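Local coordinates for protein glutathione uptake transporter (Shewanella oneidensis, PDB 4UVM) that probably moves peptides across the membrane as a member of the proton-coupled oligopeptide transporter family, at residues Gln325-Phe335 and Met397-Gln408. Residues are numbered along the deposited sequence; the frame is centred on the assembly and turned at random.
Sequences QANDMVKPQWF and MDGGSALSIFWQ
Val330 and Leu403 meet in a single beta bridge that joins two interhelical loops at one end of the transmembrane bundle, one following helix 321-326 and the other running from the end of helix 372-396 into the short, weakly bonded helix 404-407. Two backbone bonds make it: Val330 N donates to Ala402 O (3.2 Å) and Ser404 N to Val330 O (3.0 Å), both nearly straight at 164°. The side chains of Val330 and Leu403 touch through their CB atoms, 3.9 Å apart. A type I turn from Ala326 to Met329 leads the first loop out of its helix and into this bridge, a small strand-like link between loops of the mainly helical major facilitator fold. Met329 packs beside the bridge. Its CB lies 3.6 Å from Ser404 CB, and its CG meets Met397 SD at 3.8 Å, the two thioether chains crossing at about a right angle; a bend at chi3 (74°) brings CE round to Leu403 O and Trp407 CB. With an alanine here, Met397 SD and Trp407 CB would probably lose their thioether neighbour, leaving a gap beside the bridge. Met397 CE reaches on to Gln325 CG (3.8 Å), while Gln325 NE2 is hydrogen-bonded to Gln394 and Val390 of helix 372-396.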
ATOM      1  N   GLN A 325      -3.600  20.019   6.100  1.00 61.23           N
ATOM      2  CA  GLN A 325      -2.682  21.029   6.605  1.00 64.39           C
ATOM      3  C   GLN A 325      -2.471  22.135   5.578  1.00 66.56           C
ATOM      4  O   GLN A 325      -2.364  23.307   5.931  1.00 74.82           O
ATOM      5  CB  GLN A 325      -1.339  20.399   6.985  1.00 65.77           C
ATOM      6  CG  GLN A 325      -0.363  21.366   7.638  1.00 65.50           C
ATOM      7  CD  GLN A 325       1.009  20.761   7.853  1.00 67.46           C
ATOM      8  OE1 GLN A 325       1.816  20.678   6.928  1.00 67.26           O
ATOM      9  NE2 GLN A 325       1.282  20.336   9.081  1.00 68.55           N
ATOM     10  N   ALA A 326      -2.419  21.757   4.305  1.00 64.24           N
ATOM     11  CA  ALA A 326      -2.177  22.713   3.231  1.00 68.11           C
ATOM     12  C   ALA A 326      -3.356  23.666   3.054  1.00 69.37           C
ATOM     13  O   ALA A 326      -3.211  24.751   2.486  1.00 68.24           O
ATOM     14  CB  ALA A 326      -1.887  21.982   1.932  1.00 68.67           C
ATOM     15  N   ASN A 327      -4.523  23.251   3.538  1.00 66.53           N
ATOM     16  CA  ASN A 327      -5.723  24.079   3.481  1.00 67.25           C
ATOM     17  C   ASN A 327      -5.602  25.346   4.319  1.00 69.47           C
ATOM     18  O   ASN A 327      -6.250  26.351   4.038  1.00 71.95           O
ATOM     19  CB  ASN A 327      -6.944  23.280   3.945  1.00 69.42           C
ATOM     20  CG  ASN A 327      -7.376  22.236   2.939  1.00 64.01           C
ATOM     21  OD1 ASN A 327      -7.032  22.314   1.758  1.00 61.55           O
ATOM     22  ND2 ASN A 327      -8.150  21.258   3.400  1.00 60.61           N
ATOM     23  N   ASP A 328      -4.773  25.286   5.356  1.00 67.48           N
ATOM     24  CA  ASP A 328      -4.617  26.399   6.281  1.00 63.42           C
ATOM     25  C   ASP A 328      -3.266  27.079   6.108  1.00 66.55           C
ATOM     26  O   ASP A 328      -2.709  27.626   7.057  1.00 71.34           O
ATOM     27  CB  ASP A 328      -4.790  25.913   7.720  1.00 64.95           C
ATOM     28  CG  ASP A 328      -6.202  25.440   8.004  1.00 68.50           C
ATOM     29  OD1 ASP A 328      -6.951  25.191   7.033  1.00 67.60           O
ATOM     30  OD2 ASP A 328      -6.564  25.319   9.195  1.00 69.00           O
ATOM     31  N   MET A 329      -2.746  27.039   4.888  1.00 67.21           N
ATOM     32  CA  MET A 329      -1.469  27.664   4.576  1.00 74.76           C
ATOM     33  C   MET A 329      -1.662  28.719   3.495  1.00 73.79           C
ATOM     34  O   MET A 329      -2.746  28.837   2.925  1.00 71.01           O
ATOM     35  CB  MET A 329      -0.445  26.619   4.126  1.00 76.96           C
ATOM     36  CG  MET A 329      -0.224  25.499   5.128  1.00 77.48           C
ATOM     37  SD  MET A 329       1.076  24.357   4.621  1.00132.82           S
ATOM     38  CE  MET A 329       2.538  25.341   4.939  1.00 85.65           C
ATOM     39  N   VAL A 330      -0.610  29.480   3.213  1.00 73.88           N
ATOM     40  CA  VAL A 330      -0.711  30.571   2.254  1.00 75.47           C
ATOM     41  C   VAL A 330      -0.426  30.085   0.837  1.00 71.64           C
ATOM     42  O   VAL A 330       0.718  29.820   0.476  1.00 74.37           O
ATOM     43  CB  VAL A 330       0.248  31.724   2.607  1.00 77.29           C
ATOM     44  CG1 VAL A 330       0.097  32.866   1.611  1.00 72.01           C
ATOM     45  CG2 VAL A 330      -0.009  32.213   4.026  1.00 73.85           C
ATOM     46  N   LYS A 331      -1.480  29.979   0.038  1.00 70.90           N
ATOM     47  CA  LYS A 331      -1.359  29.511  -1.336  1.00 69.54           C
ATOM     48  C   LYS A 331      -1.830  30.578  -2.324  1.00 70.29           C
ATOM     49  O   LYS A 331      -2.650  31.429  -1.981  1.00 73.70           O
ATOM     50  CB  LYS A 331      -2.160  28.223  -1.526  1.00 67.60           C
ATOM     51  CG  LYS A 331      -3.658  28.415  -1.441  1.00 67.33           C
ATOM     52  CD  LYS A 331      -4.396  27.105  -1.601  1.00 69.79           C
ATOM     53  CE  LYS A 331      -5.878  27.339  -1.829  1.00 72.88           C
ATOM     54  NZ  LYS A 331      -6.116  28.125  -3.075  1.00 73.74           N
ATOM     55  N   PRO A 332      -1.300  30.540  -3.557  1.00 69.29           N
ATOM     56  CA  PRO A 332      -1.720  31.458  -4.621  1.00 73.43           C
ATOM     57  C   PRO A 332      -3.198  31.346  -4.987  1.00 77.94           C
ATOM     58  O   PRO A 332      -3.931  30.524  -4.435  1.00 78.51           O
ATOM     59  CB  PRO A 332      -0.848  31.033  -5.805  1.00 75.38           C
ATOM     60  CG  PRO A 332       0.366  30.465  -5.183  1.00 74.33           C
ATOM     61  CD  PRO A 332      -0.118  29.753  -3.951  1.00 76.32           C
ATOM     62  N   GLN A 333      -3.625  32.182  -5.927  1.00 84.31           N
ATOM     63  CA  GLN A 333      -5.004  32.182  -6.392  1.00 87.40           C
ATOM     64  C   GLN A 333      -5.307  30.942  -7.224  1.00 82.25           C
ATOM     65  O   GLN A 333      -6.291  30.242  -6.980  1.00 80.73           O
ATOM     66  CB  GLN A 333      -5.292  33.440  -7.212  1.00 90.46           C
ATOM     67  CG  GLN A 333      -6.698  33.491  -7.782  1.00 96.69           C
ATOM     68  CD  GLN A 333      -6.758  34.209  -9.115  1.00103.47           C
ATOM     69  OE1 GLN A 333      -5.795  34.200  -9.883  1.00101.63           O
ATOM     70  NE2 GLN A 333      -7.895  34.835  -9.398  1.00108.75           N
ATOM     71  N   TRP A 334      -4.456  30.680  -8.211  1.00 82.40           N
ATOM     72  CA  TRP A 334      -4.674  29.577  -9.143  1.00 82.78           C
ATOM     73  C   TRP A 334      -4.445  28.220  -8.490  1.00 82.56           C
ATOM     74  O   TRP A 334      -4.943  27.201  -8.965  1.00 86.45           O
ATOM     75  CB  TRP A 334      -3.755  29.716 -10.363  1.00 81.97           C
ATOM     76  CG  TRP A 334      -2.328  29.318 -10.091  1.00 84.12           C
ATOM     77  CD1 TRP A 334      -1.786  28.064 -10.202  1.00 81.57           C
ATOM     78  CD2 TRP A 334      -1.261  30.175  -9.666  1.00 83.65           C
ATOM     79  NE1 TRP A 334      -0.454  28.092  -9.869  1.00 79.55           N
ATOM     80  CE2 TRP A 334      -0.106  29.376  -9.537  1.00 84.02           C
ATOM     81  CE3 TRP A 334      -1.172  31.542  -9.382  1.00 80.72           C
ATOM     82  CZ2 TRP A 334       1.123  29.897  -9.135  1.00 84.66           C
ATOM     83  CZ3 TRP A 334       0.051  32.058  -8.984  1.00 81.34           C
ATOM     84  CH2 TRP A 334       1.181  31.238  -8.863  1.00 86.49           C
ATOM     85  N   PHE A 335      -3.687  28.214  -7.399  1.00 81.36           N
ATOM     86  CA  PHE A 335      -3.195  26.971  -6.824  1.00 79.04           C
ATOM     87  C   PHE A 335      -4.189  26.293  -5.882  1.00 78.34           C
ATOM     88  O   PHE A 335      -4.839  26.945  -5.063  1.00 75.80           O
ATOM     89  CB  PHE A 335      -1.879  27.222  -6.087  1.00 76.31           C
ATOM     90  CG  PHE A 335      -1.082  25.978  -5.841  1.00 75.42           C
ATOM     91  CD1 PHE A 335      -0.333  25.411  -6.856  1.00 75.81           C
ATOM     92  CD2 PHE A 335      -1.081  25.374  -4.594  1.00 75.26           C
ATOM     93  CE1 PHE A 335       0.404  24.263  -6.636  1.00 75.35           C
ATOM     94  CE2 PHE A 335      -0.347  24.228  -4.366  1.00 73.55           C
ATOM     95  CZ  PHE A 335       0.397  23.671  -5.391  1.00 72.55           C
ATOM     96  N   MET A 397       2.701  26.937  12.717  1.00 85.49           N
ATOM     97  CA  MET A 397       1.579  27.631  12.095  1.00 85.70           C
ATOM     98  C   MET A 397       0.323  27.585  12.968  1.00 86.77           C
ATOM     99  O   MET A 397      -0.741  28.040  12.556  1.00 90.50           O
ATOM    100  CB  MET A 397       1.297  27.058  10.700  1.00 85.71           C
ATOM    101  CG  MET A 397       0.347  25.876  10.652  1.00 84.88           C
ATOM    102  SD  MET A 397      -0.033  25.429   8.943  1.00126.85           S
ATOM    103  CE  MET A 397      -1.607  24.608   9.162  1.00 80.00           C
ATOM    104  N   ASP A 398       0.447  27.055  14.181  1.00 85.39           N
ATOM    105  CA  ASP A 398      -0.634  27.187  15.154  1.00 88.43           C
ATOM    106  C   ASP A 398      -0.738  28.655  15.560  1.00105.30           C
ATOM    107  O   ASP A 398      -1.814  29.148  15.898  1.00113.63           O
ATOM    108  CB  ASP A 398      -0.407  26.292  16.375  1.00 88.06           C
ATOM    109  CG  ASP A 398      -0.853  24.856  16.137  1.00 89.45           C
ATOM    110  OD1 ASP A 398      -1.758  24.643  15.302  1.00 89.17           O
ATOM    111  OD2 ASP A 398      -0.299  23.938  16.780  1.00 85.18           O
ATOM    112  N   GLY A 399       0.397  29.345  15.514  1.00104.91           N
ATOM    113  CA  GLY A 399       0.444  30.790  15.665  1.00 95.56           C
ATOM    114  C   GLY A 399       1.440  31.363  14.674  1.00 96.17           C
ATOM    115  O   GLY A 399       2.649  31.200  14.835  1.00 98.52           O
ATOM    116  N   GLY A 400       0.936  32.026  13.638  1.00 92.46           N
ATOM    117  CA  GLY A 400       1.785  32.530  12.571  1.00 93.64           C
ATOM    118  C   GLY A 400       1.459  31.841  11.261  1.00 90.13           C
ATOM    119  O   GLY A 400       0.907  30.743  11.260  1.00 92.27           O
ATOM    120  N   SER A 401       1.797  32.474  10.143  1.00 87.69           N
ATOM    121  CA  SER A 401       1.381  31.957   8.843  1.00 88.64           C
ATOM    122  C   SER A 401       2.558  31.655   7.921  1.00 90.92           C
ATOM    123  O   SER A 401       3.396  32.518   7.655  1.00 91.48           O
ATOM    124  CB  SER A 401       0.427  32.942   8.163  1.00 93.83           C
ATOM    125  OG  SER A 401      -0.797  33.042   8.876  1.00 98.20           O
ATOM    126  N   ALA A 402       2.607  30.416   7.438  1.00 93.90           N
ATOM    127  CA  ALA A 402       3.632  29.983   6.494  1.00 86.52           C
ATOM    128  C   ALA A 402       2.984  29.546   5.186  1.00 82.79           C
ATOM    129  O   ALA A 402       1.888  28.978   5.183  1.00 82.60           O
ATOM    130  CB  ALA A 402       4.467  28.858   7.087  1.00 80.88           C
ATOM    131  N   LEU A 403       3.657  29.828   4.075  1.00 81.58           N
ATOM    132  CA  LEU A 403       3.096  29.553   2.759  1.00 83.30           C
ATOM    133  C   LEU A 403       3.190  28.065   2.460  1.00 87.38           C
ATOM    134  O   LEU A 403       4.037  27.373   3.021  1.00 94.13           O
ATOM    135  CB  LEU A 403       3.809  30.370   1.673  1.00 85.72           C
ATOM    136  CG  LEU A 403       5.168  29.900   1.137  1.00 91.41           C
ATOM    137  CD1 LEU A 403       5.435  30.592  -0.179  1.00 97.41           C
ATOM    138  CD2 LEU A 403       6.292  30.173   2.124  1.00 94.50           C
ATOM    139  N   SER A 404       2.312  27.572   1.592  1.00 83.72           N
ATOM    140  CA  SER A 404       2.262  26.141   1.301  1.00 85.20           C
ATOM    141  C   SER A 404       3.279  25.746   0.237  1.00 87.48           C
ATOM    142  O   SER A 404       4.095  24.843   0.445  1.00 81.87           O
ATOM    143  CB  SER A 404       0.852  25.725   0.852  1.00 81.64           C
ATOM    144  OG  SER A 404       0.664  25.922  -0.541  1.00 77.71           O
ATOM    145  N   ILE A 405       3.230  26.444  -0.892  1.00 91.58           N
ATOM    146  CA  ILE A 405       3.956  26.043  -2.094  1.00 92.04           C
ATOM    147  C   ILE A 405       5.471  25.899  -1.903  1.00 92.56           C
ATOM    148  O   ILE A 405       6.083  25.000  -2.474  1.00102.81           O
ATOM    149  CB  ILE A 405       3.678  27.035  -3.256  1.00 92.75           C
ATOM    150  CG1 ILE A 405       4.439  26.613  -4.513  1.00 93.24           C
ATOM    151  CG2 ILE A 405       4.016  28.467  -2.852  1.00 92.70           C
ATOM    152  CD1 ILE A 405       3.739  26.969  -5.798  1.00 91.30           C
ATOM    153  N   PHE A 406       6.076  26.757  -1.090  1.00 95.68           N
ATOM    154  CA  PHE A 406       7.509  26.632  -0.825  1.00104.48           C
ATOM    155  C   PHE A 406       7.777  25.561   0.232  1.00 97.35           C
ATOM    156  O   PHE A 406       8.745  24.805   0.137  1.00 99.17           O
ATOM    157  CB  PHE A 406       8.122  27.961  -0.350  1.00106.44           C
ATOM    158  CG  PHE A 406       8.175  29.050  -1.403  1.00113.51           C
ATOM    159  CD1 PHE A 406       7.679  28.853  -2.687  1.00118.43           C
ATOM    160  CD2 PHE A 406       8.737  30.284  -1.094  1.00111.54           C
ATOM    161  CE1 PHE A 406       7.736  29.878  -3.635  1.00116.12           C
ATOM    162  CE2 PHE A 406       8.793  31.300  -2.028  1.00113.34           C
ATOM    163  CZ  PHE A 406       8.296  31.098  -3.299  1.00118.55           C
ATOM    164  N   TRP A 407       6.898  25.489   1.227  1.00 90.58           N
ATOM    165  CA  TRP A 407       7.210  24.808   2.482  1.00 90.51           C
ATOM    166  C   TRP A 407       7.003  23.295   2.496  1.00 86.46           C
ATOM    167  O   TRP A 407       7.790  22.575   3.103  1.00 87.81           O
ATOM    168  CB  TRP A 407       6.397  25.449   3.611  1.00 92.37           C
ATOM    169  CG  TRP A 407       7.191  26.318   4.575  1.00 95.41           C
ATOM    170  CD1 TRP A 407       6.920  26.508   5.902  1.00 96.62           C
ATOM    171  CD2 TRP A 407       8.372  27.098   4.296  1.00 98.76           C
ATOM    172  NE1 TRP A 407       7.848  27.352   6.463  1.00104.76           N
ATOM    173  CE2 TRP A 407       8.749  27.729   5.501  1.00100.10           C
ATOM    174  CE3 TRP A 407       9.143  27.329   3.148  1.00100.39           C
ATOM    175  CZ2 TRP A 407       9.860  28.565   5.592  1.00102.19           C
ATOM    176  CZ3 TRP A 407      10.244  28.155   3.243  1.00103.81           C
ATOM    177  CH2 TRP A 407      10.591  28.766   4.454  1.00105.95           C
ATOM    178  N   GLN A 408       5.958  22.806   1.838  1.00 85.11           N
ATOM    179  CA  GLN A 408       5.724  21.365   1.812  1.00 74.30           C
ATOM    180  C   GLN A 408       6.624  20.678   0.791  1.00 74.68           C
ATOM    181  O   GLN A 408       6.539  19.467   0.590  1.00 77.35           O
ATOM    182  CB  GLN A 408       4.258  21.053   1.519  1.00 68.04           C
ATOM    183  CG  GLN A 408       3.448  20.727   2.758  1.00 70.64           C
ATOM    184  CD  GLN A 408       2.041  20.264   2.432  1.00 71.18           C
ATOM    185  OE1 GLN A 408       1.636  20.246   1.270  1.00 69.28           O
ATOM    186  NE2 GLN A 408       1.288  19.883   3.460  1.00 66.00           N
TER